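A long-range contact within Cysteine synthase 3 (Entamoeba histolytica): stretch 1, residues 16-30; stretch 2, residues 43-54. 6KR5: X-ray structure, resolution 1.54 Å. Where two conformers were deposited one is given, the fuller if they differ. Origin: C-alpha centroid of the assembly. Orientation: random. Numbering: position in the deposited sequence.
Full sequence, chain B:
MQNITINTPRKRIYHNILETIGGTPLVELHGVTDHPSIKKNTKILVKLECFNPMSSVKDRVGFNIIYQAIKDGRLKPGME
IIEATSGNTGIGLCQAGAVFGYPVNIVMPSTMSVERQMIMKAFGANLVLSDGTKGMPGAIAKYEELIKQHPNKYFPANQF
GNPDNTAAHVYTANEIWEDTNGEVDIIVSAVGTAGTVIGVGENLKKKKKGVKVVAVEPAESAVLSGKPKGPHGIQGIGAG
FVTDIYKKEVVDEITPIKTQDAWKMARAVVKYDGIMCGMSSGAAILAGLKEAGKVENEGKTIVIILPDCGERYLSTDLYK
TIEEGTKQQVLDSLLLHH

Stretch 1 (16-30) NILETIGGTPLVELH
Stretch 2, residues 43-54: KILVKLECFNPM

Stretch 1 has a 3-10 turn at 17-20, a loop, then a strand from Leu 26; stretch 2 runs as a strand over 43-48, then a 3-10 turn at 49-51. The strands are antiparallel, at 143°, pairing Leu 26 with Lys 47, Val 27 with Val 46 and Glu 28 with Leu 45. Val 27 and Val 46 form the hydrogen-bonded pair: Val 27 N donates to Val 46 O at 2.9 Å and Val 46 N to Val 27 O at 2.8 Å; Leu 48 N to Pro 25 O and Leu 29 N to Ile 44 O, both 3.0 Å, extend the ladder.

Branched Val 27 (t) and Val 46 (m) suit extended backbone and share one face; Val 27 CG2 meets Leu 48 CD1 at 3.6 Å, Leu 29 CD1 meets Val 46 CG1 at 3.7 Å. On the other face, Leu 26 (t, p) sets CD1 3.6 Å from Leu 45 CB.

Buried polar groups are paired. Thr 24 OG1 (p) accepts from Lys 47 NZ at 2.9 Å and donates to Glu 49 OE2 at 2.7 Å. Pro 25 lays CG 3.4 Å above the Phe 51 ring centroid. Asn 52 OD1 takes Gly 22 N at 2.7 Å. Gly 22, at phi 80°, occupies glycine-favoured backbone. Pro 53 CB packs 3.6 Å from Ile 17 CG1.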

# COMPACT_ATOMS: atom_id res chain seq x y z
N ASN B 16 5.22 -16.64 3.08
CA ASN B 16 4.70 -15.76 4.11
C ASN B 16 4.89 -14.34 3.61
O ASN B 16 5.52 -14.11 2.57
CB ASN B 16 5.41 -15.97 5.44
CG ASN B 16 6.90 -15.81 5.32
OD1 ASN B 16 7.39 -14.72 5.03
ND2 ASN B 16 7.64 -16.90 5.51
N ILE B 17 4.36 -13.38 4.37
CA ILE B 17 4.36 -12.00 3.90
C ILE B 17 5.77 -11.45 3.79
O ILE B 17 6.02 -10.55 2.98
CB ILE B 17 3.45 -11.13 4.81
CG1 ILE B 17 3.13 -9.80 4.13
CG2 ILE B 17 4.06 -10.92 6.20
CD1 ILE B 17 2.35 -9.96 2.85
N LEU B 18 6.73 -11.96 4.57
CA LEU B 18 8.08 -11.41 4.50
C LEU B 18 8.70 -11.66 3.14
O LEU B 18 9.54 -10.87 2.69
CB LEU B 18 8.95 -12.01 5.60
CG LEU B 18 8.40 -11.82 7.00
CD1 LEU B 18 9.44 -12.30 8.01
CD2 LEU B 18 8.07 -10.36 7.26
N GLU B 19 8.31 -12.74 2.46
CA GLU B 19 8.87 -13.04 1.15
C GLU B 19 8.39 -12.09 0.07
O GLU B 19 8.94 -12.12 -1.04
CB GLU B 19 8.54 -14.48 0.75
CG GLU B 19 9.21 -15.49 1.68
CD GLU B 19 9.27 -16.90 1.12
OE1 GLU B 19 8.47 -17.24 0.23
OE2 GLU B 19 10.14 -17.66 1.58
N THR B 20 7.37 -11.27 0.34
CA THR B 20 6.95 -10.25 -0.62
C THR B 20 7.67 -8.93 -0.45
O THR B 20 7.43 -8.00 -1.23
CB THR B 20 5.44 -9.97 -0.54
OG1 THR B 20 5.13 -9.26 0.67
CG2 THR B 20 4.61 -11.25 -0.60
N ILE B 21 8.56 -8.81 0.54
CA ILE B 21 9.27 -7.56 0.76
C ILE B 21 10.24 -7.32 -0.38
O ILE B 21 10.91 -8.24 -0.86
CB ILE B 21 10.00 -7.60 2.11
CG1 ILE B 21 9.00 -7.62 3.24
CG2 ILE B 21 10.97 -6.42 2.26
CD1 ILE B 21 9.66 -7.81 4.61
N GLY B 22 10.34 -6.06 -0.80
CA GLY B 22 11.24 -5.68 -1.87
C GLY B 22 10.70 -5.98 -3.26
O GLY B 22 9.49 -6.14 -3.50
N GLY B 23 11.64 -6.05 -4.19
CA GLY B 23 11.27 -6.16 -5.60
C GLY B 23 10.26 -5.12 -6.03
O GLY B 23 9.30 -5.45 -6.73
N THR B 24 10.46 -3.87 -5.61
CA THR B 24 9.48 -2.81 -5.84
C THR B 24 9.61 -2.20 -7.23
O THR B 24 10.68 -2.26 -7.85
CB THR B 24 9.64 -1.72 -4.79
OG1 THR B 24 10.98 -1.22 -4.84
CG2 THR B 24 9.35 -2.28 -3.39
N PRO B 25 8.54 -1.60 -7.75
CA PRO B 25 8.56 -1.13 -9.14
C PRO B 25 9.38 0.13 -9.31
O PRO B 25 9.46 0.97 -8.42
CB PRO B 25 7.09 -0.85 -9.45
CG PRO B 25 6.31 -1.38 -8.30
CD PRO B 25 7.22 -1.41 -7.13
N LEU B 26 9.97 0.25 -10.50
CA LEU B 26 10.67 1.45 -10.94
C LEU B 26 9.87 2.04 -12.10
O LEU B 26 9.66 1.36 -13.12
CB LEU B 26 12.10 1.11 -11.37
CG LEU B 26 13.03 2.27 -11.70
CD1 LEU B 26 13.17 3.22 -10.53
CD2 LEU B 26 14.40 1.70 -12.08
N VAL B 27 9.39 3.28 -11.94
CA VAL B 27 8.36 3.87 -12.80
C VAL B 27 8.84 5.20 -13.36
O VAL B 27 9.43 6.02 -12.65
CB VAL B 27 7.04 4.07 -12.01
CG1 VAL B 27 5.93 4.63 -12.91
CG2 VAL B 27 6.61 2.75 -11.37
N GLU B 28 8.55 5.44 -14.64
CA GLU B 28 8.88 6.72 -15.26
C GLU B 28 7.96 7.83 -14.76
O GLU B 28 6.74 7.66 -14.70
CB GLU B 28 8.74 6.64 -16.78
CG GLU B 28 9.64 5.61 -17.46
CD GLU B 28 9.31 5.45 -18.94
OE1 GLU B 28 8.21 5.84 -19.37
OE2 GLU B 28 10.18 4.92 -19.68
N LEU B 29 8.56 8.99 -14.44
CA LEU B 29 7.82 10.24 -14.26
C LEU B 29 7.62 10.91 -15.62
O LEU B 29 8.52 10.89 -16.46
CB LEU B 29 8.57 11.18 -13.33
CG LEU B 29 8.56 10.83 -11.85
CD1 LEU B 29 9.26 11.93 -11.06
CD2 LEU B 29 7.13 10.60 -11.34
N HIS B 30 6.45 11.53 -15.81
CA HIS B 30 6.15 12.23 -17.06
C HIS B 30 5.48 13.57 -16.81
O HIS B 30 5.82 14.57 -17.44
CB HIS B 30 5.25 11.38 -17.97
CG HIS B 30 5.89 10.11 -18.44
ND1 HIS B 30 6.92 10.09 -19.35
CD2 HIS B 30 5.63 8.82 -18.12
CE1 HIS B 30 7.28 8.83 -19.56
NE2 HIS B 30 6.51 8.05 -18.84
N LYS B 43 15.96 10.89 -18.31
CA LYS B 43 15.00 9.91 -17.80
C LYS B 43 14.97 10.01 -16.28
O LYS B 43 16.01 9.87 -15.64
CB LYS B 43 15.37 8.49 -18.23
CG LYS B 43 15.40 8.28 -19.74
CD LYS B 43 16.79 7.85 -20.20
CE LYS B 43 16.79 7.39 -21.65
NZ LYS B 43 16.44 8.48 -22.60
N ILE B 44 13.79 10.24 -15.72
CA ILE B 44 13.63 10.40 -14.27
C ILE B 44 12.70 9.30 -13.80
O ILE B 44 11.51 9.27 -14.15
CB ILE B 44 13.09 11.79 -13.89
CG1 ILE B 44 14.02 12.88 -14.45
CG2 ILE B 44 13.04 11.92 -12.38
CD1 ILE B 44 13.59 13.45 -15.77
N LEU B 45 13.24 8.37 -13.00
CA LEU B 45 12.53 7.17 -12.58
C LEU B 45 12.36 7.18 -11.08
O LEU B 45 13.29 7.57 -10.36
CB LEU B 45 13.29 5.91 -12.99
CG LEU B 45 13.77 5.87 -14.44
CD1 LEU B 45 14.59 4.58 -14.64
CD2 LEU B 45 12.59 5.94 -15.39
N VAL B 46 11.20 6.74 -10.60
CA VAL B 46 10.92 6.70 -9.17
C VAL B 46 10.77 5.25 -8.73
O VAL B 46 10.07 4.45 -9.37
CB VAL B 46 9.66 7.52 -8.81
CG1 VAL B 46 9.98 9.01 -8.91
CG2 VAL B 46 8.45 7.16 -9.67
N LYS B 47 11.43 4.91 -7.62
CA LYS B 47 11.36 3.57 -7.05
C LYS B 47 10.36 3.59 -5.90
O LYS B 47 10.56 4.32 -4.92
CB LYS B 47 12.73 3.09 -6.57
CG LYS B 47 12.70 1.63 -6.13
CD LYS B 47 14.07 1.00 -6.10
CE LYS B 47 13.99 -0.47 -5.69
NZ LYS B 47 13.29 -1.38 -6.65
N LEU B 48 9.29 2.82 -6.03
CA LEU B 48 8.11 2.97 -5.17
C LEU B 48 8.18 1.99 -4.00
O LEU B 48 7.64 0.87 -4.07
CB LEU B 48 6.84 2.79 -5.99
CG LEU B 48 6.84 3.69 -7.21
CD1 LEU B 48 5.54 3.49 -7.96
CD2 LEU B 48 6.97 5.12 -6.79
N GLU B 49 8.79 2.43 -2.90
CA GLU B 49 8.88 1.58 -1.73
C GLU B 49 7.53 1.43 -1.04
O GLU B 49 7.40 0.60 -0.12
CB GLU B 49 9.95 2.12 -0.78
CG GLU B 49 11.35 1.99 -1.41
CD GLU B 49 11.73 0.54 -1.64
OE1 GLU B 49 11.70 -0.22 -0.64
OE2 GLU B 49 12.05 0.15 -2.79
N CYS B 50 6.52 2.17 -1.47
CA CYS B 50 5.17 1.94 -1.00
C CYS B 50 4.64 0.57 -1.40
O CYS B 50 3.63 0.11 -0.84
CB CYS B 50 4.26 3.03 -1.55
SG CYS B 50 2.58 2.88 -1.00
N PHE B 51 5.29 -0.11 -2.35
CA PHE B 51 4.84 -1.43 -2.77
C PHE B 51 5.24 -2.54 -1.81
O PHE B 51 4.81 -3.68 -2.00
CB PHE B 51 5.34 -1.73 -4.19
CG PHE B 51 4.44 -1.21 -5.27
CD1 PHE B 51 4.40 0.14 -5.54
CD2 PHE B 51 3.65 -2.06 -6.00
CE1 PHE B 51 3.57 0.63 -6.54
CE2 PHE B 51 2.81 -1.58 -6.99
CZ PHE B 51 2.79 -0.24 -7.26
N ASN B 52 6.05 -2.25 -0.79
CA ASN B 52 6.28 -3.24 0.25
C ASN B 52 4.97 -3.56 0.97
O ASN B 52 4.03 -2.75 0.96
CB ASN B 52 7.33 -2.71 1.23
CG ASN B 52 8.73 -2.79 0.67
OD1 ASN B 52 9.27 -3.89 0.48
ND2 ASN B 52 9.33 -1.64 0.37
N PRO B 53 4.86 -4.75 1.58
CA PRO B 53 3.57 -5.14 2.19
C PRO B 53 3.03 -4.17 3.22
O PRO B 53 1.81 -3.98 3.29
CB PRO B 53 3.87 -6.52 2.81
CG PRO B 53 5.39 -6.64 2.81
CD PRO B 53 5.85 -5.84 1.62
N MET B 54 3.89 -3.55 4.03
CA MET B 54 3.44 -2.49 4.92
C MET B 54 3.88 -1.11 4.42
O MET B 54 3.92 -0.15 5.19
CB MET B 54 3.88 -2.75 6.36
CG MET B 54 2.95 -3.74 7.09
SD MET B 54 1.18 -3.36 6.99
CE MET B 54 1.17 -1.72 7.70
O HOH W 1 6.17 -5.31 -4.03
O HOH W 2 11.25 10.46 -17.19